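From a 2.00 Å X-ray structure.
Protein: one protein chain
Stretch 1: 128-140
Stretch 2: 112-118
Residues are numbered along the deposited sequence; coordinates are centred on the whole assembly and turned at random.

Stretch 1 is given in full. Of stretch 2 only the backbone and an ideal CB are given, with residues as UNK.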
# COMPACT_ATOMS: atom_id res chain seq x y z
N ALA A 128 19.82 -2.08 10.45
CA ALA A 128 21.28 -1.99 10.43
C ALA A 128 21.82 -2.11 9.01
O ALA A 128 22.77 -1.41 8.64
CB ALA A 128 21.90 -3.05 11.33
N GLN A 129 21.22 -2.99 8.22
CA GLN A 129 21.64 -3.19 6.84
C GLN A 129 21.35 -1.94 6.00
O GLN A 129 22.10 -1.60 5.09
CB GLN A 129 20.95 -4.41 6.23
CG GLN A 129 21.26 -5.72 6.94
CD GLN A 129 20.64 -6.92 6.26
OE1 GLN A 129 20.43 -6.92 5.05
NE2 GLN A 129 20.33 -7.95 7.04
N VAL A 130 20.25 -1.26 6.32
CA VAL A 130 19.90 -0.02 5.64
C VAL A 130 20.90 1.07 5.97
O VAL A 130 21.46 1.71 5.07
CB VAL A 130 18.48 0.45 6.02
CG1 VAL A 130 18.22 1.85 5.48
CG2 VAL A 130 17.43 -0.53 5.51
N ILE A 131 21.13 1.28 7.26
CA ILE A 131 22.10 2.27 7.73
C ILE A 131 23.48 2.03 7.12
O ILE A 131 24.14 2.97 6.67
CB ILE A 131 22.21 2.24 9.27
CG1 ILE A 131 20.89 2.68 9.91
CG2 ILE A 131 23.35 3.13 9.74
CD1 ILE A 131 20.86 2.53 11.41
N GLU A 132 23.89 0.77 7.09
CA GLU A 132 25.19 0.39 6.54
C GLU A 132 25.30 0.75 5.06
O GLU A 132 26.30 1.33 4.62
CB GLU A 132 25.43 -1.11 6.74
CG GLU A 132 26.72 -1.62 6.13
CD GLU A 132 27.02 -3.06 6.51
OE1 GLU A 132 26.37 -3.57 7.45
OE2 GLU A 132 27.89 -3.68 5.88
N GLU A 133 24.27 0.41 4.29
CA GLU A 133 24.25 0.71 2.86
C GLU A 133 24.21 2.22 2.62
O GLU A 133 24.84 2.73 1.69
CB GLU A 133 23.07 0.02 2.18
CG GLU A 133 22.91 0.34 0.70
CD GLU A 133 24.09 -0.14 -0.14
OE1 GLU A 133 24.78 -1.09 0.28
OE2 GLU A 133 24.33 0.45 -1.21
N ALA A 134 23.46 2.93 3.46
CA ALA A 134 23.36 4.38 3.36
C ALA A 134 24.69 5.05 3.70
O ALA A 134 25.08 6.03 3.05
CB ALA A 134 22.25 4.90 4.26
N LYS A 135 25.37 4.53 4.71
CA LYS A 135 26.68 5.04 5.11
C LYS A 135 27.71 4.81 4.01
O LYS A 135 28.58 5.65 3.77
CB LYS A 135 27.14 4.36 6.40
CG LYS A 135 26.47 4.89 7.66
CD LYS A 135 26.97 6.28 8.02
CE LYS A 135 26.22 6.84 9.21
NZ LYS A 135 26.27 5.91 10.38
N LYS A 136 27.60 3.66 3.35
CA LYS A 136 28.57 3.25 2.34
C LYS A 136 28.54 4.14 1.10
O LYS A 136 29.58 4.42 0.50
CB LYS A 136 28.29 1.80 1.93
CG LYS A 136 29.25 1.24 0.89
CD LYS A 136 28.66 0.03 0.19
CE LYS A 136 28.07 -0.97 1.18
NZ LYS A 136 27.58 -2.22 0.52
N LYS A 137 27.35 4.59 0.72
CA LYS A 137 27.17 5.34 -0.51
C LYS A 137 27.02 6.84 -0.27
O LYS A 137 26.75 7.60 -1.19
CB LYS A 137 25.97 4.81 -1.30
CG LYS A 137 26.03 3.32 -1.59
CD LYS A 137 27.16 2.97 -2.54
CE LYS A 137 26.92 3.55 -3.93
NZ LYS A 137 27.97 3.14 -4.90
N GLY A 138 27.19 7.25 0.99
CA GLY A 138 27.07 8.65 1.35
C GLY A 138 25.67 9.20 1.13
O GLY A 138 25.50 10.34 0.70
N ILE A 139 24.67 8.38 1.42
CA ILE A 139 23.28 8.75 1.20
C ILE A 139 22.62 9.32 2.45
O ILE A 139 22.69 8.73 3.53
CB ILE A 139 22.45 7.54 0.69
CG1 ILE A 139 22.83 7.21 -0.75
CG2 ILE A 139 20.96 7.83 0.79
CD1 ILE A 139 22.08 6.02 -1.31
N LYS A 140 22.00 10.49 2.30
CA LYS A 140 21.09 11.02 3.30
C LYS A 140 19.69 11.07 2.69
O LYS A 140 19.50 11.66 1.62
CB LYS A 140 21.52 12.43 3.74
CG LYS A 140 22.71 12.47 4.68
CD LYS A 140 22.90 13.87 5.24
CE LYS A 140 24.02 13.93 6.27
NZ LYS A 140 24.13 15.28 6.88
N UNK A 112 19.85 3.80 -12.87
CA UNK A 112 19.49 4.32 -11.55
C UNK A 112 20.06 3.45 -10.44
O UNK A 112 20.14 2.23 -10.58
CB UNK A 112 17.97 4.41 -11.41
N UNK A 113 20.46 4.08 -9.34
CA UNK A 113 20.87 3.34 -8.16
C UNK A 113 19.65 2.74 -7.48
O UNK A 113 18.69 3.45 -7.16
CB UNK A 113 21.64 4.24 -7.19
N UNK A 114 19.68 1.43 -7.26
CA UNK A 114 18.57 0.74 -6.60
C UNK A 114 19.05 -0.48 -5.83
O UNK A 114 19.61 -1.41 -6.41
CB UNK A 114 17.52 0.32 -7.63
N UNK A 115 18.84 -0.46 -4.52
CA UNK A 115 19.19 -1.59 -3.67
C UNK A 115 17.97 -2.05 -2.88
O UNK A 115 17.29 -1.25 -2.24
CB UNK A 115 20.33 -1.22 -2.72
N UNK A 116 17.70 -3.35 -2.93
CA UNK A 116 16.58 -3.93 -2.20
C UNK A 116 17.08 -4.81 -1.06
O UNK A 116 17.85 -5.75 -1.29
CB UNK A 116 15.69 -4.74 -3.14
N UNK A 117 16.65 -4.50 0.15
CA UNK A 117 16.99 -5.32 1.31
C UNK A 117 15.81 -6.20 1.71
O UNK A 117 14.76 -5.70 2.10
CB UNK A 117 17.42 -4.44 2.49
N UNK A 118 16.00 -7.51 1.60
CA UNK A 118 14.94 -8.47 1.89
C UNK A 118 15.05 -8.98 3.32
O UNK A 118 16.06 -9.57 3.70
CB UNK A 118 14.99 -9.64 0.91

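Stretch 2 runs as a strand from 114 to 118, nearly antiparallel to the helix of stretch 1, at 160° between their directions. The axes come within 9.7 Å.

Position 112 lies outside the strand, and its ideal CB has nothing of stretch 1 within 5.5 Å. The deposited residue is Leu112, with no contact there.

Position 113 points its CA-to-CB bond toward stretch 1, but the nearest CA, that of Lys137, is 10.1 Å from its own. Only a long side chain could cross. Ahead lie the carboxylate of Glu133, the aliphatic part of Lys137 and the apolar end of Ile139. A basic residue could meet the carboxylate; a long side chain with an apolar body and a donor at its tip would use all three. The residue is Tyr113, with chi1 in t. Its OH donates a short hydrogen bond to Glu133 OE2, 2.5 Å away, and OE2 lies at the ring edge, near its plane. Ile139 CD1 packs 3.6 Å from Tyr113 CE2, and Lys137 CG is 3.9 Å from Tyr113 OH. The other carboxylate oxygen, Glu133 OE1, accepts from Lys136 NZ at 3.0 Å within a salt bridge.

Position 114 has extended angles and a CB out of reach of stretch 1. Many residues would do. It is Ser114, whose OG is hydrogen-bonded elsewhere in the structure.

Position 115 points toward the helix, its ideal CB 4.6 Å from Glu133 CG. The space is modest. A small or beta-branched apolar residue suits the strand, and a short hydroxyl is possible. The residue is Val115, chi1 in t. Val115 CG2 lies 3.8 Å from Glu133 OE2.

Position 116 is again out of reach and free. It is Thr116; its OG1 is hydrogen-bonded elsewhere in the structure.

Position 117 sits where the two backbones come closer, with its CA 7.4 Å from that of Val130. Its CB points toward the helix, 4.9 Å from Val130 CG2 and 4.7 Å from Gln129 OE1. A medium apolar residue, such as valine, leucine or isoleucine, would fit. Ile117 is found. Its CD1 reaches 3.7 Å from Val130 CG2 and 3.6 Å from Val130 N, while its CG2 lies 3.5 Å from Gln129 OE1.

Position 118 points away, which allows a polar residue. It is Asp118. A water links its backbone to the helix, donating to Asp118 O at 3.2 Å and to Gln129 OE1 at 2.7 Å.

Stretch 2 112-118: LYSVTID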
# COMPACT_ATOMS: atom_id res chain seq x y z
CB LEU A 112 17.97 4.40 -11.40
CG LEU A 112 17.20 5.27 -12.40
CD1 LEU A 112 15.70 5.11 -12.19
CD2 LEU A 112 17.61 6.73 -12.27
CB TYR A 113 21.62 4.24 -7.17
CG TYR A 113 21.84 3.60 -5.81
CD1 TYR A 113 22.89 2.72 -5.60
CD2 TYR A 113 20.99 3.88 -4.75
CE1 TYR A 113 23.09 2.13 -4.36
CE2 TYR A 113 21.18 3.30 -3.51
CZ TYR A 113 22.23 2.43 -3.32
OH TYR A 113 22.42 1.85 -2.09
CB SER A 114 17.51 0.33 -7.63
OG SER A 114 16.44 -0.34 -7.00
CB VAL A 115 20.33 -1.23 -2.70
CG1 VAL A 115 20.48 -2.30 -1.63
CG2 VAL A 115 21.64 -1.05 -3.47
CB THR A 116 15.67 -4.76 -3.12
OG1 THR A 116 15.21 -3.94 -4.21
CG2 THR A 116 14.47 -5.29 -2.35
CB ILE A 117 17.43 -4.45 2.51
CG1 ILE A 117 18.70 -3.67 2.16
CG2 ILE A 117 17.66 -5.31 3.74
CD1 ILE A 117 19.25 -2.85 3.30
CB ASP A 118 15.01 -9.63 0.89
CG ASP A 118 13.70 -10.39 0.80
OD1 ASP A 118 12.97 -10.48 1.81
OD2 ASP A 118 13.39 -10.91 -0.30
O HOH W 1 19.23 -9.06 4.03
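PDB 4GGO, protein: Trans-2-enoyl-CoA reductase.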